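Local atomic coordinates of spectinomycin phosphotransferase (Legionella pneumophila, PDB entry 3I1A), a protein that probably transfers a phosphate group from a nucleotide to the antibiotic spectinomycin, and so acts as a resistance factor related to the protein kinases. Residues T131-P134 against I135-Q139; L63-I66 against R67-H70; K123-R126 against Q127-E130; S72-K75 against E76-F79. One frame throughout, in Å; residues are numbered along the deposited sequence.

Contact 1: residues T131-P134 against I135-Q139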
loop_
_atom_site.group_PDB
_atom_site.type_symbol
_atom_site.label_atom_id
_atom_site.label_comp_id
_atom_site.label_asym_id
_atom_site.label_seq_id
_atom_site.Cartn_x
_atom_site.Cartn_y
_atom_site.Cartn_z
ATOM N N THR A 131 -7.178 -7.470 -15.856
ATOM C CA THR A 131 -6.652 -8.816 -15.741
ATOM C C THR A 131 -7.705 -9.809 -15.257
ATOM O O THR A 131 -8.348 -9.589 -14.235
ATOM C CB THR A 131 -5.425 -8.840 -14.811
ATOM O OG1 THR A 131 -4.361 -8.106 -15.429
ATOM C CG2 THR A 131 -4.932 -10.272 -14.599
ATOM N N SER A 132 -7.884 -10.889 -16.009
ATOM C CA SER A 132 -8.849 -11.915 -15.640
ATOM C C SER A 132 -8.309 -12.683 -14.442
ATOM O O SER A 132 -7.174 -13.160 -14.457
ATOM C CB SER A 132 -9.084 -12.871 -16.814
ATOM O OG SER A 132 -10.017 -13.872 -16.460
ATOM N N VAL A 133 -9.116 -12.788 -13.395
ATOM C CA VAL A 133 -8.687 -13.483 -12.192
ATOM C C VAL A 133 -9.326 -14.875 -12.123
ATOM O O VAL A 133 -10.553 -15.005 -12.134
ATOM C CB VAL A 133 -9.065 -12.672 -10.926
ATOM C CG1 VAL A 133 -8.487 -13.353 -9.665
ATOM C CG2 VAL A 133 -8.529 -11.228 -11.052
ATOM N N PRO A 134 -8.495 -15.931 -12.103
ATOM C CA PRO A 134 -9.032 -17.290 -12.031
ATOM C C PRO A 134 -9.852 -17.429 -10.743
ATOM O O PRO A 134 -9.531 -16.829 -9.713
ATOM C CB PRO A 134 -7.775 -18.154 -12.024
ATOM C CG PRO A 134 -6.818 -17.352 -12.852
ATOM C CD PRO A 134 -7.033 -15.961 -12.279
ATOM N N ILE A 135 -10.915 -18.219 -10.795
ATOM C CA ILE A 135 -11.744 -18.370 -9.621
ATOM C C ILE A 135 -10.957 -18.812 -8.387
ATOM O O ILE A 135 -11.233 -18.335 -7.300
ATOM C CB ILE A 135 -12.902 -19.342 -9.882
ATOM C CG1 ILE A 135 -13.827 -18.761 -10.951
ATOM C CG2 ILE A 135 -13.708 -19.555 -8.602
ATOM C CD1 ILE A 135 -14.494 -17.453 -10.534
ATOM N N SER A 136 -9.977 -19.701 -8.555
ATOM C CA SER A 136 -9.182 -20.185 -7.429
ATOM C C SER A 136 -8.524 -19.016 -6.722
ATOM O O SER A 136 -8.433 -18.988 -5.492
ATOM C CB SER A 136 -8.102 -21.180 -7.891
ATOM O OG SER A 136 -7.156 -20.575 -8.772
ATOM N N ILE A 137 -8.065 -18.042 -7.502
ATOM C CA ILE A 137 -7.425 -16.872 -6.921
ATOM C C ILE A 137 -8.466 -15.889 -6.383
ATOM O O ILE A 137 -8.220 -15.248 -5.373
ATOM C CB ILE A 137 -6.496 -16.199 -7.951
ATOM C CG1 ILE A 137 -5.375 -17.195 -8.293
ATOM C CG2 ILE A 137 -5.933 -14.871 -7.392
ATOM C CD1 ILE A 137 -4.465 -16.781 -9.442
ATOM N N GLN A 138 -9.616 -15.771 -7.047
ATOM C CA GLN A 138 -10.669 -14.870 -6.548
ATOM C C GLN A 138 -11.045 -15.275 -5.120
ATOM O O GLN A 138 -11.316 -14.423 -4.268
ATOM C CB GLN A 138 -11.922 -14.927 -7.422
ATOM C CG GLN A 138 -11.767 -14.235 -8.779
ATOM C CD GLN A 138 -13.064 -14.144 -9.566
ATOM O OE1 GLN A 138 -14.135 -13.860 -9.002
ATOM N NE2 GLN A 138 -12.975 -14.358 -10.884
ATOM N N GLN A 139 -11.037 -16.583 -4.865
ATOM C CA GLN A 139 -11.406 -17.118 -3.551
ATOM C C GLN A 139 -10.378 -16.764 -2.489
ATOM O O GLN A 139 -10.684 -16.786 -1.296
ATOM C CB GLN A 139 -11.589 -18.641 -3.642
ATOM C CG GLN A 139 -12.807 -19.054 -4.489
ATOM C CD GLN A 139 -12.863 -20.548 -4.805
ATOM O OE1 GLN A 139 -13.925 -21.081 -5.137
ATOM N NE2 GLN A 139 -11.718 -21.225 -4.722
#

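Contact 2: residues L63-I66 against R67-H70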
loop_
_atom_site.group_PDB
_atom_site.type_symbol
_atom_site.label_atom_id
_atom_site.label_comp_id
_atom_site.label_asym_id
_atom_site.label_seq_id
_atom_site.Cartn_x
_atom_site.Cartn_y
_atom_site.Cartn_z
ATOM N N LEU A 63 2.395 -13.662 -3.588
ATOM C CA LEU A 63 3.041 -14.487 -4.602
ATOM C C LEU A 63 2.075 -14.960 -5.672
ATOM O O LEU A 63 2.433 -15.049 -6.839
ATOM C CB LEU A 63 3.764 -15.669 -3.939
ATOM C CG LEU A 63 4.888 -15.197 -2.997
ATOM C CD1 LEU A 63 5.399 -16.367 -2.169
ATOM C CD2 LEU A 63 6.018 -14.584 -3.803
ATOM N N SER A 64 0.845 -15.266 -5.276
ATOM C CA SER A 64 -0.161 -15.709 -6.239
ATOM C C SER A 64 -0.471 -14.596 -7.233
ATOM O O SER A 64 -0.555 -14.824 -8.436
ATOM C CB SER A 64 -1.450 -16.098 -5.521
ATOM O OG SER A 64 -2.441 -16.501 -6.454
ATOM N N ILE A 65 -0.644 -13.383 -6.721
ATOM C CA ILE A 65 -0.961 -12.259 -7.592
ATOM C C ILE A 65 0.225 -11.830 -8.448
ATOM O O ILE A 65 0.037 -11.504 -9.607
ATOM C CB ILE A 65 -1.508 -11.081 -6.770
ATOM C CG1 ILE A 65 -2.855 -11.496 -6.175
ATOM C CG2 ILE A 65 -1.686 -9.841 -7.645
ATOM C CD1 ILE A 65 -3.871 -11.974 -7.221
ATOM N N ILE A 66 1.426 -11.854 -7.872
ATOM C CA ILE A 66 2.642 -11.483 -8.595
ATOM C C ILE A 66 2.798 -12.450 -9.761
ATOM O O ILE A 66 3.142 -12.038 -10.869
ATOM C CB ILE A 66 3.907 -11.583 -7.681
ATOM C CG1 ILE A 66 3.904 -10.452 -6.648
ATOM C CG2 ILE A 66 5.179 -11.527 -8.518
ATOM C CD1 ILE A 66 3.889 -9.074 -7.254
ATOM N N ARG A 67 2.532 -13.733 -9.512
ATOM C CA ARG A 67 2.637 -14.732 -10.578
ATOM C C ARG A 67 1.583 -14.474 -11.656
ATOM O O ARG A 67 1.879 -14.503 -12.854
ATOM C CB ARG A 67 2.465 -16.151 -10.025
ATOM C CG ARG A 67 2.568 -17.200 -11.118
ATOM C CD ARG A 67 1.647 -18.363 -10.879
ATOM N NE ARG A 67 0.327 -18.195 -11.491
ATOM C CZ ARG A 67 -0.773 -17.800 -10.848
ATOM N NH1 ARG A 67 -0.734 -17.514 -9.546
ATOM N NH2 ARG A 67 -1.923 -17.716 -11.510
ATOM N N LEU A 68 0.348 -14.195 -11.244
ATOM C CA LEU A 68 -0.706 -13.931 -12.223
ATOM C C LEU A 68 -0.340 -12.735 -13.106
ATOM O O LEU A 68 -0.491 -12.801 -14.321
ATOM C CB LEU A 68 -2.042 -13.678 -11.509
ATOM C CG LEU A 68 -3.227 -13.234 -12.369
ATOM C CD1 LEU A 68 -3.583 -14.291 -13.379
ATOM C CD2 LEU A 68 -4.416 -12.956 -11.466
ATOM N N LEU A 69 0.155 -11.651 -12.507
ATOM C CA LEU A 69 0.544 -10.483 -13.301
ATOM C C LEU A 69 1.742 -10.830 -14.203
ATOM O O LEU A 69 1.812 -10.397 -15.354
ATOM C CB LEU A 69 0.892 -9.297 -12.377
ATOM C CG LEU A 69 -0.289 -8.837 -11.507
ATOM C CD1 LEU A 69 0.157 -7.752 -10.534
ATOM C CD2 LEU A 69 -1.449 -8.365 -12.381
ATOM N N HIS A 70 2.677 -11.611 -13.667
ATOM C CA HIS A 70 3.862 -12.007 -14.421
ATOM C C HIS A 70 3.457 -12.755 -15.685
ATOM O O HIS A 70 3.874 -12.391 -16.792
ATOM C CB HIS A 70 4.766 -12.874 -13.535
ATOM C CG HIS A 70 5.975 -13.420 -14.234
ATOM N ND1 HIS A 70 5.958 -14.608 -14.933
ATOM C CD2 HIS A 70 7.233 -12.936 -14.346
ATOM C CE1 HIS A 70 7.156 -14.830 -15.447
ATOM N NE2 HIS A 70 7.948 -13.830 -15.104
#

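Contact 3: residues K123-R126 against Q127-E130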
loop_
_atom_site.group_PDB
_atom_site.type_symbol
_atom_site.label_atom_id
_atom_site.label_comp_id
_atom_site.label_asym_id
_atom_site.label_seq_id
_atom_site.Cartn_x
_atom_site.Cartn_y
_atom_site.Cartn_z
ATOM N N LYS A 123 -1.571 3.324 -18.166
ATOM C CA LYS A 123 -1.612 2.109 -18.997
ATOM C C LYS A 123 -1.494 0.821 -18.149
ATOM O O LYS A 123 -2.241 -0.136 -18.337
ATOM C CB LYS A 123 -0.473 2.158 -20.020
ATOM C CG LYS A 123 -0.289 0.929 -20.926
ATOM C CD LYS A 123 0.971 1.106 -21.807
ATOM C CE LYS A 123 2.184 1.671 -21.015
ATOM N NZ LYS A 123 3.559 1.670 -21.691
ATOM N N VAL A 124 -0.563 0.821 -17.197
ATOM C CA VAL A 124 -0.340 -0.354 -16.357
ATOM C C VAL A 124 -1.480 -0.622 -15.386
ATOM O O VAL A 124 -1.896 -1.772 -15.200
ATOM C CB VAL A 124 1.006 -0.213 -15.581
ATOM C CG1 VAL A 124 1.156 -1.339 -14.562
ATOM C CG2 VAL A 124 2.153 -0.269 -16.586
ATOM N N LEU A 125 -2.011 0.421 -14.780
ATOM C CA LEU A 125 -3.106 0.199 -13.856
ATOM C C LEU A 125 -4.327 -0.269 -14.637
ATOM O O LEU A 125 -5.108 -1.065 -14.137
ATOM C CB LEU A 125 -3.404 1.459 -13.061
ATOM C CG LEU A 125 -4.199 1.256 -11.777
ATOM C CD1 LEU A 125 -3.488 0.244 -10.871
ATOM C CD2 LEU A 125 -4.304 2.582 -11.040
ATOM N N ARG A 126 -4.511 0.188 -15.877
ATOM C CA ARG A 126 -5.654 -0.315 -16.643
ATOM C C ARG A 126 -5.430 -1.806 -16.944
ATOM O O ARG A 126 -6.368 -2.613 -16.913
ATOM C CB ARG A 126 -5.818 0.480 -17.951
ATOM C CG ARG A 126 -6.992 0.013 -18.849
ATOM C CD ARG A 126 -8.344 0.264 -18.194
ATOM N NE ARG A 126 -9.458 -0.243 -19.008
ATOM C CZ ARG A 126 -9.902 0.331 -20.128
ATOM N NH1 ARG A 126 -9.346 1.446 -20.593
ATOM N NH2 ARG A 126 -10.915 -0.216 -20.801
ATOM N N GLN A 127 -4.185 -2.175 -17.241
ATOM C CA GLN A 127 -3.840 -3.571 -17.520
ATOM C C GLN A 127 -4.181 -4.450 -16.329
ATOM O O GLN A 127 -4.699 -5.558 -16.479
ATOM C CB GLN A 127 -2.340 -3.731 -17.784
ATOM C CG GLN A 127 -1.886 -3.549 -19.218
ATOM C CD GLN A 127 -0.461 -4.047 -19.395
ATOM O OE1 GLN A 127 0.475 -3.424 -18.918
ATOM N NE2 GLN A 127 -0.298 -5.187 -20.056
ATOM N N ILE A 128 -3.856 -3.952 -15.146
ATOM C CA ILE A 128 -4.108 -4.681 -13.911
ATOM C C ILE A 128 -5.608 -4.825 -13.709
ATOM O O ILE A 128 -6.110 -5.928 -13.457
ATOM C CB ILE A 128 -3.447 -3.951 -12.696
ATOM C CG1 ILE A 128 -1.921 -4.066 -12.783
ATOM C CG2 ILE A 128 -3.943 -4.564 -11.372
ATOM C CD1 ILE A 128 -1.175 -2.990 -11.973
ATOM N N HIS A 129 -6.341 -3.730 -13.841
ATOM C CA HIS A 129 -7.781 -3.792 -13.641
ATOM C C HIS A 129 -8.491 -4.687 -14.652
ATOM O O HIS A 129 -9.560 -5.201 -14.366
ATOM C CB HIS A 129 -8.391 -2.385 -13.696
ATOM C CG HIS A 129 -7.952 -1.506 -12.568
ATOM N ND1 HIS A 129 -8.199 -0.153 -12.531
ATOM C CD2 HIS A 129 -7.321 -1.805 -11.409
ATOM C CE1 HIS A 129 -7.740 0.347 -11.393
ATOM N NE2 HIS A 129 -7.202 -0.638 -10.694
ATOM N N GLU A 130 -7.913 -4.877 -15.828
ATOM C CA GLU A 130 -8.573 -5.723 -16.806
ATOM C C GLU A 130 -8.122 -7.171 -16.746
ATOM O O GLU A 130 -8.635 -8.010 -17.496
ATOM C CB GLU A 130 -8.345 -5.181 -18.217
ATOM C CG GLU A 130 -8.938 -3.801 -18.426
ATOM C CD GLU A 130 -9.184 -3.491 -19.881
ATOM O OE1 GLU A 130 -8.293 -3.771 -20.699
ATOM O OE2 GLU A 130 -10.264 -2.960 -20.204
#

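Contact 4: residues S72-K75 against E76-F79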
loop_
_atom_site.group_PDB
_atom_site.type_symbol
_atom_site.label_atom_id
_atom_site.label_comp_id
_atom_site.label_asym_id
_atom_site.label_seq_id
_atom_site.Cartn_x
_atom_site.Cartn_y
_atom_site.Cartn_z
ATOM N N SER A 72 0.608 -12.816 -17.024
ATOM C CA SER A 72 -0.331 -11.984 -17.767
ATOM C C SER A 72 0.405 -10.945 -18.610
ATOM O O SER A 72 -0.210 -10.210 -19.384
ATOM C CB SER A 72 -1.276 -11.279 -16.788
ATOM O OG SER A 72 -2.364 -10.673 -17.460
ATOM N N GLY A 73 1.723 -10.879 -18.441
ATOM C CA GLY A 73 2.522 -9.939 -19.211
ATOM C C GLY A 73 2.805 -8.549 -18.651
ATOM O O GLY A 73 3.523 -7.784 -19.301
ATOM N N ILE A 74 2.251 -8.196 -17.490
ATOM C CA ILE A 74 2.522 -6.870 -16.912
ATOM C C ILE A 74 4.030 -6.790 -16.692
ATOM O O ILE A 74 4.636 -7.681 -16.094
ATOM C CB ILE A 74 1.776 -6.644 -15.571
ATOM C CG1 ILE A 74 0.286 -6.381 -15.830
ATOM C CG2 ILE A 74 2.353 -5.426 -14.837
ATOM C CD1 ILE A 74 -0.496 -7.571 -16.305
ATOM N N LYS A 75 4.643 -5.725 -17.182
ATOM C CA LYS A 75 6.085 -5.584 -17.070
ATOM C C LYS A 75 6.580 -4.721 -15.919
ATOM O O LYS A 75 7.702 -4.932 -15.416
ATOM C CB LYS A 75 6.645 -5.008 -18.374
ATOM C CG LYS A 75 6.421 -5.887 -19.602
ATOM C CD LYS A 75 6.851 -5.159 -20.879
ATOM C CE LYS A 75 6.512 -5.982 -22.128
ATOM N NZ LYS A 75 7.010 -5.358 -23.392
ATOM N N GLU A 76 5.747 -3.761 -15.510
ATOM C CA GLU A 76 6.110 -2.786 -14.484
ATOM C C GLU A 76 6.041 -3.222 -13.034
ATOM O O GLU A 76 5.493 -2.511 -12.193
ATOM C CB GLU A 76 5.282 -1.501 -14.679
ATOM C CG GLU A 76 5.558 -0.748 -16.004
ATOM C CD GLU A 76 4.938 -1.398 -17.232
ATOM O OE1 GLU A 76 4.281 -2.460 -17.131
ATOM O OE2 GLU A 76 5.094 -0.819 -18.326
ATOM N N ILE A 77 6.613 -4.393 -12.764
ATOM C CA ILE A 77 6.668 -4.983 -11.434
ATOM C C ILE A 77 8.111 -5.452 -11.188
ATOM O O ILE A 77 8.786 -5.914 -12.120
ATOM C CB ILE A 77 5.755 -6.234 -11.371
ATOM C CG1 ILE A 77 4.306 -5.835 -11.654
ATOM C CG2 ILE A 77 5.905 -6.930 -10.027
ATOM C CD1 ILE A 77 3.332 -6.974 -11.488
ATOM N N ILE A 78 8.591 -5.339 -9.955
ATOM C CA ILE A 78 9.929 -5.826 -9.661
ATOM C C ILE A 78 9.638 -7.259 -9.255
ATOM O O ILE A 78 9.246 -7.520 -8.118
ATOM C CB ILE A 78 10.596 -5.079 -8.509
ATOM C CG1 ILE A 78 10.836 -3.623 -8.928
ATOM C CG2 ILE A 78 11.941 -5.759 -8.162
ATOM C CD1 ILE A 78 11.253 -2.722 -7.783
ATOM N N PHE A 79 9.795 -8.180 -10.207
ATOM C CA PHE A 79 9.523 -9.598 -9.970
ATOM C C PHE A 79 10.658 -10.321 -9.276
ATOM O O PHE A 79 11.827 -9.936 -9.388
ATOM C CB PHE A 79 9.284 -10.355 -11.280
ATOM C CG PHE A 79 8.072 -9.903 -12.039
ATOM C CD1 PHE A 79 8.196 -9.074 -13.163
ATOM C CD2 PHE A 79 6.810 -10.312 -11.637
ATOM C CE1 PHE A 79 7.063 -8.661 -13.883
ATOM C CE2 PHE A 79 5.676 -9.903 -12.342
ATOM C CZ PHE A 79 5.807 -9.073 -13.473
HETATM O O HOH W 1 3.206 -3.823 -19.013
#

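Contact 1: residues T131-P134 against I135-Q139
Pro134 O takes two backbone N-H groups from the short helix 135-138. Gln138 N donates to Pro134 O at 2.9 Å, almost in line with the carbonyl bond. Ile137 N also lies 2.9 Å from Pro134 O, but that bond is bent and weak. Pro134 thus sits at the N-cap of the helix. The carbonyl before it is held too. Gln138 NE2 gives Val133 O a hydrogen bond of 2.8 Å, nearly straight at 176°. Val133 O lies in the amide plane of Gln138, which sets the turn of that amide. Gln138 CG stands beside its own backbone N (chi1 -73°), and the extended chain beyond runs back to the residue before the cap. On the way Gln138 CG passes Val133 CG1 at 3.5 Å. The same methyl, Val133 CG1, meets Ile137 CG2 at 3.7 Å. Ile137 CD1 lies along the proline ring, 3.9 Å from Pro134 CD. The loop follows helix 115-129, and Thr131 OG1 reaches back to a hydrogen bond with Gln127 O. Ile137 and Pro134 then pack against helix 61-71, and Val133 touches Leu141, just ahead of strand 142-143.

Contact 2: residues L63-I66 against R67-H70
Ile65, Ile66 and Arg67 have the most surface buried against the adjoining turns of helix 61-71. By its place in the chain, after strand 48-55 and before strand 90-91, this alpha-helix is consistent with helix C of the protein-kinase fold. Four regular bonds from residue i+4 to residue i run through it; Leu69 N donates to Ile65 O at 2.9 Å. The side chain of Leu69 covers the same carbonyl, with Leu69 CG 3.3 Å from Ile65 O. Beyond it, Ile65 CG2 meets Leu69 CD1 at 4.0 Å, the two side chains slanting across each other. Leu68 CD2 stays farther off, 4.4 Å from Ile65 CD1. This apolar side is buried against Leu208 of strand 207-209 and against Ile137. Ile66 leans instead on Phe79, and its side chain is about 9 Å from that of Asp230, a magnesium-binding residue. Its carbonyl accepts the bond from His70 N. Arg67 takes the outer side. Its CG is anti to the backbone N (chi1 180°), and bends at chi2 and chi3 fold the guanidinium back over the preceding turn. Arg67 NH1 comes within 2.9 Å of Ser64 O, but the angle is too poor for a hydrogen bond. Arg67 NE has a long, weak ion pair with Asp71. His70 CB lies 3.2 Å from Ile66 O.

Contact 3: residues K123-R126 against Q127-E130
Arg126 and Glu130 are brought together by their torsions. Arg126 CG is anti to the backbone N (chi1 179°), and a bend at chi2 (66°) carries the guanidinium along the helix toward its end. Glu130 puts CG beside its own N and then runs extended. They form a salt bridge one turn apart, with Glu130 OE2 2.9 Å from Arg126 NH2 and 3.1 Å from Arg126 NE. Both bonds are bent and weak, as NE and NH2 share the one oxygen. The guanidinium and carboxylate planes stand 73° apart. Glu130 also has a second conformer, so the bridge may be only partly occupied. Arg126 has a firmer partner elsewhere: NH1 is hydrogen-bonded to Tyr267 O.

The other side of the helix is buried. Ile128 CD1 lies 3.9 Å from Val124 CG1 and 4.1 Å from Leu125 CD1, and so bridges two residues of the previous turn. Val124 and Ile128 both touch Ile228 of strand 226-228. His129 packs back on Leu125, with CE1 of His129 3.7 Å from CG of Leu125. Leu125 O lies over one face of the His129 ring while it accepts the backbone bond from His129 N at 3.0 Å. This is the C-terminal part of helix 115-129 in the larger, helical lobe of the kinase-like fold. Both ring nitrogens of His129 are taken, ND1 by Tyr267 OH and NE2 by Asp242 OD2. Those two bonds fix the ring's rotation, and the carboxylate of Asp242 would probably favour a proton on NE2.

Contact 4: residues S72-K75 against E76-F79
Lys75, Glu76 and Ile77 form an inverse gamma turn centred on Glu76, closed by a weak bond of 2.9 Å from Ile77 N to Lys75 O. The side chain of Glu76 curls back over the turn. Its bend at chi2 (76°) sets OE1 of Glu76 3.3 Å from Lys75 N, a weak bond. A water does better: it accepts from Lys75 N at 3.0 Å and donates to Glu76 OE1 at 2.6 Å. The other oxygen, Glu76 OE2, is hydrogen-bonded to Gln120 NE2 of helix 115-129. Glu76 N is buried with no partner in the model.

The loop leaves helix 61-71 through a Schellman motif, in which Gly73 takes a positive phi of 92°. This is consistent with the link from helix C to the next strand in the protein-kinase fold. Here it runs against the larger lobe: Glu76 has backbone hydrogen bonding with Ile228 of strand 226-228. The side chains of Ile74 and Ile77 slant across each other, with Ile74 CG2 3.8 Å from Ile77 CG1. Ile77 CB lies over one face of the Phe79 ring, toward its rim. The ring turns its edge to the chain, and Phe79 CZ reaches 3.2 Å from Ile74 O, which lies in the ring plane. The side chain of Phe79 is about 7 Å from that of Pro101, which binds the adenine nucleotides.

In the fold
Contact 4 touches all three others; contact 2 touches contacts 1 and 4. The chain leaves helix 61-71 and turns into contact 4, where Leu69 O probably accepts a bond from Ile74 N. The outer side of that helix receives Ile137 of contact 1. Contacts 2 and 4 are buried. Contact 2 is apolar on its inner side, while contact 4 holds the carboxylate of Glu76 and a water. Contact 3 is divided, with a buried side that meets contact 4 through Val124 and Glu76 and a charged side that faces outward. Contact 1 lies at the surface and relies on bonds to the two backbone carbonyls at the start of its helix. It adjoins contact 3 in sequence.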